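Local coordinates for protein multicopper oxidase (Arthrobacter sp. FB24, PDB 3GDC) that probably oxidises phenolic or similar substrates with molecular oxygen, as laccases do, using copper centres in a trimer of two-domain subunits, at residues I90-H96 and Y119-P125; E181-V185 and E274-W280. All coordinates share one frame. Residue numbers count along the deposited sequence, not the author numbering.

Contact 1 (I90-H96 and Y119-P125); sequences IHFHGVH and YEFDATP. With CU (copper (II) ion), chain E.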
loop_
_atom_site.group_PDB
_atom_site.type_symbol
_atom_site.label_atom_id
_atom_site.label_comp_id
_atom_site.label_asym_id
_atom_site.label_seq_id
_atom_site.Cartn_x
_atom_site.Cartn_y
_atom_site.Cartn_z
ATOM N N ILE A 90 8.093 22.700 -13.487
ATOM C CA ILE A 90 8.544 21.320 -13.359
ATOM C C ILE A 90 9.060 21.127 -11.948
ATOM O O ILE A 90 10.019 21.792 -11.514
ATOM C CB ILE A 90 9.664 20.902 -14.347
ATOM C CG1 ILE A 90 9.338 21.295 -15.795
ATOM C CG2 ILE A 90 9.940 19.386 -14.218
ATOM C CD1 ILE A 90 10.465 20.966 -16.802
ATOM N N HIS A 91 8.414 20.208 -11.239
ATOM C CA HIS A 91 8.868 19.779 -9.944
ATOM C C HIS A 91 9.511 18.397 -10.060
ATOM O O HIS A 91 8.861 17.424 -10.474
ATOM C CB HIS A 91 7.699 19.735 -8.960
ATOM C CG HIS A 91 8.050 19.074 -7.677
ATOM N ND1 HIS A 91 8.966 19.607 -6.796
ATOM C CD2 HIS A 91 7.655 17.894 -7.145
ATOM C CE1 HIS A 91 9.098 18.798 -5.761
ATOM N NE2 HIS A 91 8.320 17.748 -5.952
ATOM N N PHE A 92 10.783 18.302 -9.702
ATOM C CA PHE A 92 11.491 17.032 -9.763
ATOM C C PHE A 92 11.452 16.296 -8.427
ATOM O O PHE A 92 11.513 16.917 -7.364
ATOM C CB PHE A 92 12.958 17.252 -10.166
ATOM C CG PHE A 92 13.154 17.434 -11.633
ATOM C CD1 PHE A 92 13.523 16.353 -12.437
ATOM C CD2 PHE A 92 12.971 18.682 -12.221
ATOM C CE1 PHE A 92 13.708 16.515 -13.808
ATOM C CE2 PHE A 92 13.151 18.849 -13.603
ATOM C CZ PHE A 92 13.515 17.762 -14.386
ATOM N N HIS A 93 11.358 14.971 -8.491
ATOM C CA HIS A 93 11.614 14.127 -7.335
ATOM C C HIS A 93 13.105 13.847 -7.362
ATOM O O HIS A 93 13.611 13.192 -8.266
ATOM C CB HIS A 93 10.802 12.827 -7.402
ATOM C CG HIS A 93 9.366 12.988 -7.012
ATOM N ND1 HIS A 93 8.789 12.249 -6.001
ATOM C CD2 HIS A 93 8.394 13.805 -7.484
ATOM C CE1 HIS A 93 7.519 12.589 -5.880
ATOM N NE2 HIS A 93 7.254 13.538 -6.764
ATOM N N GLY A 94 13.821 14.402 -6.397
ATOM C CA GLY A 94 15.274 14.299 -6.366
ATOM C C GLY A 94 15.759 15.375 -5.416
ATOM O O GLY A 94 14.961 16.187 -4.958
ATOM N N VAL A 95 17.051 15.368 -5.109
ATOM C CA VAL A 95 17.617 16.351 -4.179
ATOM C C VAL A 95 18.034 17.602 -4.950
ATOM O O VAL A 95 18.742 17.514 -5.959
ATOM C CB VAL A 95 18.767 15.749 -3.315
ATOM C CG1 VAL A 95 19.470 16.837 -2.498
ATOM C CG2 VAL A 95 18.225 14.675 -2.388
ATOM N N HIS A 96 17.538 18.752 -4.497
ATOM C CA HIS A 96 17.775 20.042 -5.154
ATOM C C HIS A 96 17.520 21.171 -4.163
ATOM O O HIS A 96 16.927 20.962 -3.100
ATOM C CB HIS A 96 16.888 20.223 -6.407
ATOM C CG HIS A 96 15.433 19.961 -6.161
ATOM N ND1 HIS A 96 14.775 18.868 -6.684
ATOM C CD2 HIS A 96 14.510 20.650 -5.447
ATOM C CE1 HIS A 96 13.514 18.887 -6.293
ATOM N NE2 HIS A 96 13.327 19.955 -5.538
ATOM N N TYR A 119 16.071 24.832 -14.744
ATOM C CA TYR A 119 16.244 24.069 -13.511
ATOM C C TYR A 119 17.634 23.470 -13.518
ATOM O O TYR A 119 18.047 22.883 -14.515
ATOM C CB TYR A 119 15.183 22.961 -13.381
ATOM C CG TYR A 119 13.782 23.508 -13.301
ATOM C CD1 TYR A 119 13.250 23.935 -12.080
ATOM C CD2 TYR A 119 12.985 23.603 -14.446
ATOM C CE1 TYR A 119 11.961 24.457 -12.007
ATOM C CE2 TYR A 119 11.699 24.112 -14.386
ATOM C CZ TYR A 119 11.193 24.532 -13.159
ATOM O OH TYR A 119 9.921 25.044 -13.088
ATOM N N GLU A 120 18.346 23.634 -12.406
ATOM C CA GLU A 120 19.707 23.128 -12.240
ATOM C C GLU A 120 19.851 22.396 -10.913
ATOM O O GLU A 120 19.430 22.900 -9.874
ATOM C CB GLU A 120 20.716 24.285 -12.290
ATOM C CG GLU A 120 20.534 25.230 -13.476
ATOM C CD GLU A 120 21.605 26.311 -13.551
ATOM O OE1 GLU A 120 22.618 26.216 -12.814
ATOM O OE2 GLU A 120 21.435 27.252 -14.363
ATOM N N PHE A 121 20.437 21.204 -10.965
ATOM C CA PHE A 121 20.736 20.401 -9.788
ATOM C C PHE A 121 21.665 19.260 -10.182
ATOM O O PHE A 121 21.923 19.031 -11.364
ATOM C CB PHE A 121 19.454 19.857 -9.116
ATOM C CG PHE A 121 18.411 19.376 -10.092
ATOM C CD1 PHE A 121 18.544 18.145 -10.731
ATOM C CD2 PHE A 121 17.303 20.154 -10.368
ATOM C CE1 PHE A 121 17.573 17.702 -11.635
ATOM C CE2 PHE A 121 16.336 19.722 -11.282
ATOM C CZ PHE A 121 16.482 18.494 -11.911
ATOM N N ASP A 122 22.173 18.547 -9.187
ATOM C CA ASP A 122 22.981 17.369 -9.446
ATOM C C ASP A 122 22.091 16.128 -9.498
ATOM O O ASP A 122 21.010 16.121 -8.915
ATOM C CB ASP A 122 24.071 17.228 -8.393
ATOM C CG ASP A 122 25.135 18.320 -8.510
ATOM O OD1 ASP A 122 25.359 18.821 -9.631
ATOM O OD2 ASP A 122 25.748 18.669 -7.480
ATOM N N ALA A 123 22.530 15.106 -10.220
ATOM C CA ALA A 123 21.771 13.853 -10.321
ATOM C C ALA A 123 21.987 13.050 -9.036
ATOM O O ALA A 123 22.940 12.270 -8.921
ATOM C CB ALA A 123 22.197 13.056 -11.556
ATOM N N THR A 124 21.122 13.287 -8.052
ATOM C CA THR A 124 21.228 12.639 -6.745
ATOM C C THR A 124 19.851 12.528 -6.092
ATOM O O THR A 124 19.010 13.400 -6.302
ATOM C CB THR A 124 22.088 13.456 -5.751
ATOM O OG1 THR A 124 23.003 14.296 -6.459
ATOM C CG2 THR A 124 22.844 12.521 -4.836
ATOM N N PRO A 125 19.606 11.453 -5.314
ATOM C CA PRO A 125 20.418 10.246 -5.167
ATOM C C PRO A 125 20.213 9.358 -6.378
ATOM O O PRO A 125 19.312 9.622 -7.182
ATOM C CB PRO A 125 19.825 9.581 -3.917
ATOM C CG PRO A 125 18.381 9.993 -3.957
ATOM C CD PRO A 125 18.410 11.409 -4.454
HETATM CU CU CU E . 5.347 14.226 -6.897
HETATM O O HOH W 1 21.164 18.553 -6.274
#
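The chain at I90-H96 leaves its short strand and arches over the end of strand 116-122. The hollow under the arch is filled by F121. Its ring pushes up from Y119-P125, with the edge against the face of F92; the centroids are 4.8 Å apart and the planes lie at 62°. F121 CZ comes within 3.5 Å of F92 CG. H96 packs at the base of F121, its CB 3.7 Å from F121 CB. Y119 fills the space beside I90: I90 CB packs 3.8 Å from Y119 CE2, and I90 N donates to Y119 OH at 3.0 Å. At the far end V95 CG2 rests 3.9 Å from P125 CD. P125 follows a cis peptide bond. V95 N bonds to T124 O at 3.0 Å, and one water joins V95 O to D122 N. H91 points away from Y119-P125 and H93 is out of its reach. H93 NE2 binds copper at 2.0 Å, and H91 binds a second copper ion. H132 of the same chain and H271 of the second subunit complete the H93 site. I90-H96 thus carries a His-X-His pair of a cupredoxin domain, part of an intersubunit copper cluster, as in trimeric two-domain multicopper oxidases.

Contact 2 (E181-V185 and E274-W280); sequences EFYSV and EFAELGW. With CA (calcium ion), chain H.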
loop_
_atom_site.group_PDB
_atom_site.type_symbol
_atom_site.label_atom_id
_atom_site.label_comp_id
_atom_site.label_asym_id
_atom_site.label_seq_id
_atom_site.Cartn_x
_atom_site.Cartn_y
_atom_site.Cartn_z
ATOM N N GLU A 181 -11.637 7.681 -16.590
ATOM C CA GLU A 181 -12.426 6.906 -17.558
ATOM C C GLU A 181 -11.572 5.865 -18.275
ATOM O O GLU A 181 -12.074 4.808 -18.702
ATOM C CB GLU A 181 -13.092 7.848 -18.566
ATOM C CG GLU A 181 -14.328 8.581 -18.025
ATOM C CD GLU A 181 -14.025 9.533 -16.885
ATOM O OE1 GLU A 181 -13.259 10.497 -17.099
ATOM O OE2 GLU A 181 -14.568 9.342 -15.767
ATOM N N PHE A 182 -10.274 6.160 -18.404
ATOM C CA PHE A 182 -9.318 5.215 -18.984
ATOM C C PHE A 182 -8.007 5.172 -18.199
ATOM O O PHE A 182 -7.698 6.082 -17.420
ATOM C CB PHE A 182 -9.014 5.556 -20.446
ATOM C CG PHE A 182 -10.234 5.552 -21.330
ATOM C CD1 PHE A 182 -10.720 4.356 -21.852
ATOM C CD2 PHE A 182 -10.908 6.732 -21.601
ATOM C CE1 PHE A 182 -11.871 4.345 -22.654
ATOM C CE2 PHE A 182 -12.061 6.728 -22.403
ATOM C CZ PHE A 182 -12.531 5.531 -22.927
ATOM N N TYR A 183 -7.253 4.104 -18.423
ATOM C CA TYR A 183 -5.965 3.873 -17.746
ATOM C C TYR A 183 -4.970 3.377 -18.765
ATOM O O TYR A 183 -5.347 2.786 -19.776
ATOM C CB TYR A 183 -6.124 2.843 -16.623
ATOM C CG TYR A 183 -7.105 3.270 -15.550
ATOM C CD1 TYR A 183 -6.665 3.889 -14.388
ATOM C CD2 TYR A 183 -8.488 3.073 -15.712
ATOM C CE1 TYR A 183 -7.561 4.291 -13.393
ATOM C CE2 TYR A 183 -9.392 3.478 -14.734
ATOM C CZ TYR A 183 -8.923 4.088 -13.575
ATOM O OH TYR A 183 -9.809 4.476 -12.597
ATOM N N SER A 184 -3.684 3.634 -18.542
ATOM C CA SER A 184 -2.699 3.153 -19.496
ATOM C C SER A 184 -1.362 2.884 -18.831
ATOM O O SER A 184 -1.132 3.299 -17.698
ATOM C CB SER A 184 -2.533 4.138 -20.670
ATOM O OG SER A 184 -1.513 5.105 -20.439
ATOM N N VAL A 185 -0.519 2.139 -19.541
ATOM C CA VAL A 185 0.915 2.194 -19.312
ATOM C C VAL A 185 1.561 2.835 -20.539
ATOM O O VAL A 185 1.356 2.398 -21.677
ATOM C CB VAL A 185 1.538 0.821 -18.941
ATOM C CG1 VAL A 185 1.025 -0.316 -19.838
ATOM C CG2 VAL A 185 3.069 0.894 -18.998
ATOM N N GLU A 274 -10.836 -3.150 -12.307
ATOM C CA GLU A 274 -11.408 -1.939 -12.889
ATOM C C GLU A 274 -10.429 -1.234 -13.848
ATOM O O GLU A 274 -10.818 -0.787 -14.935
ATOM C CB GLU A 274 -11.796 -0.988 -11.755
ATOM C CG GLU A 274 -12.401 0.347 -12.172
ATOM C CD GLU A 274 -12.521 1.342 -11.013
ATOM O OE1 GLU A 274 -13.049 2.454 -11.252
ATOM O OE2 GLU A 274 -12.107 1.023 -9.870
ATOM N N PHE A 275 -9.165 -1.127 -13.428
ATOM C CA PHE A 275 -8.166 -0.399 -14.211
ATOM C C PHE A 275 -7.758 -1.200 -15.432
ATOM O O PHE A 275 -7.559 -0.643 -16.513
ATOM C CB PHE A 275 -6.897 -0.109 -13.394
ATOM C CG PHE A 275 -7.123 0.693 -12.134
ATOM C CD1 PHE A 275 -8.331 1.331 -11.880
ATOM C CD2 PHE A 275 -6.081 0.841 -11.213
ATOM C CE1 PHE A 275 -8.518 2.065 -10.711
ATOM C CE2 PHE A 275 -6.259 1.567 -10.039
ATOM C CZ PHE A 275 -7.477 2.179 -9.785
ATOM N N ALA A 276 -7.580 -2.502 -15.224
ATOM C CA ALA A 276 -7.208 -3.431 -16.290
ATOM C C ALA A 276 -8.203 -3.384 -17.444
ATOM O O ALA A 276 -7.809 -3.282 -18.614
ATOM C CB ALA A 276 -7.075 -4.851 -15.738
ATOM N N GLU A 277 -9.489 -3.427 -17.103
ATOM C CA GLU A 277 -10.555 -3.499 -18.093
ATOM C C GLU A 277 -10.799 -2.163 -18.792
ATOM O O GLU A 277 -11.512 -2.094 -19.801
ATOM C CB GLU A 277 -11.835 -4.076 -17.461
ATOM C CG GLU A 277 -11.653 -5.538 -17.038
ATOM C CD GLU A 277 -12.952 -6.332 -17.001
ATOM O OE1 GLU A 277 -12.929 -7.515 -17.423
ATOM O OE2 GLU A 277 -13.982 -5.777 -16.549
ATOM N N LEU A 278 -10.162 -1.108 -18.274
ATOM C CA LEU A 278 -10.251 0.218 -18.867
ATOM C C LEU A 278 -8.906 0.714 -19.447
ATOM O O LEU A 278 -8.728 1.901 -19.683
ATOM C CB LEU A 278 -10.858 1.216 -17.883
ATOM C CG LEU A 278 -12.338 0.987 -17.533
ATOM C CD1 LEU A 278 -12.791 1.916 -16.415
ATOM C CD2 LEU A 278 -13.197 1.142 -18.774
ATOM N N GLY A 279 -7.984 -0.218 -19.685
ATOM C CA GLY A 279 -6.830 0.046 -20.534
ATOM C C GLY A 279 -5.470 -0.345 -20.003
ATOM O O GLY A 279 -4.514 -0.436 -20.772
ATOM N N TRP A 280 -5.369 -0.574 -18.698
ATOM C CA TRP A 280 -4.089 -0.937 -18.086
ATOM C C TRP A 280 -3.917 -2.470 -18.132
ATOM O O TRP A 280 -3.968 -3.171 -17.124
ATOM C CB TRP A 280 -3.964 -0.268 -16.697
ATOM C CG TRP A 280 -2.744 -0.558 -15.818
ATOM C CD1 TRP A 280 -2.586 -0.131 -14.521
ATOM C CD2 TRP A 280 -1.569 -1.333 -16.124
ATOM N NE1 TRP A 280 -1.405 -0.590 -14.008
ATOM C CE2 TRP A 280 -0.757 -1.330 -14.962
ATOM C CE3 TRP A 280 -1.119 -2.029 -17.260
ATOM C CZ2 TRP A 280 0.471 -1.991 -14.901
ATOM C CZ3 TRP A 280 0.103 -2.689 -17.199
ATOM C CH2 TRP A 280 0.883 -2.670 -16.023
HETATM CA CA CA H . -14.096 11.708 -15.020
HETATM O O HOH W 2 -12.623 4.609 -12.697
#
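Y183 is the centre of this contact, with 137 Å² of its surface covered. Its chi1 is m, and this lays the ring over F275 at the end of helix 273-276. F275, also m, meets it in an offset stack. The ring centroids are 4.3 Å apart and the planes differ by 23°. F275 CA also sits over the Y183 ring, a CH-pi contact of 4.1 Å to the centroid. L278 (m, t) places CB at the ring edge, 3.7 Å from Y183 CD2. The extended E274 (t, t) reaches a water that bridges E274 OE1 (2.6 Å) and Y183 OH (2.8 Å). Each side chain has another partner too: K272 for E274 and D216 for Y183.

F182-V185 is an edge strand of a six-stranded sheet in the second cupredoxin domain. Next to strand 163-172, E181 and F182 both face Y172 in a classic beta bulge. On its other side the strand meets a type I turn, A276 to G279. Y183 N donates to L278 O at 2.9 Å. G279 has a phi of 131°, and a CB there would clash with Y183 O.

W280 is t at chi1, which carries its indole to V185. V185 CB lies over one indole face, and V185 CG1 is 3.7 Å from W280 CZ3. E181 points away from the turn. With chi1 m and chi2 p, its carboxylate chelates calcium, with E181 OE1 and E181 OE2 each at 2.5 Å. E181 OE1 also accepts a hydrogen bond from T174 N. N173, D175, G176 and D179 also bind the ion.

The two contacts lie on opposite sides of the chain's centre. Their centres are 31 Å apart, and their nearest atoms are about 17 Å apart. They come in series: contact 1 closes before contact 2 opens. They belong to different cupredoxin domains of the chain and have no strand in common. Contact 1 joins strand 91-92 and its flanking loop to the end of strand 116-122 and the residues after it. Contact 2 joins edge strand 182-185 to helix 273-276 and the turn after it. H271, just before that helix, binds copper together with H93 of another subunit. Each chain therefore offers copper ligands near both contacts, so these copper sites are completed between subunits and probably depend on assembly.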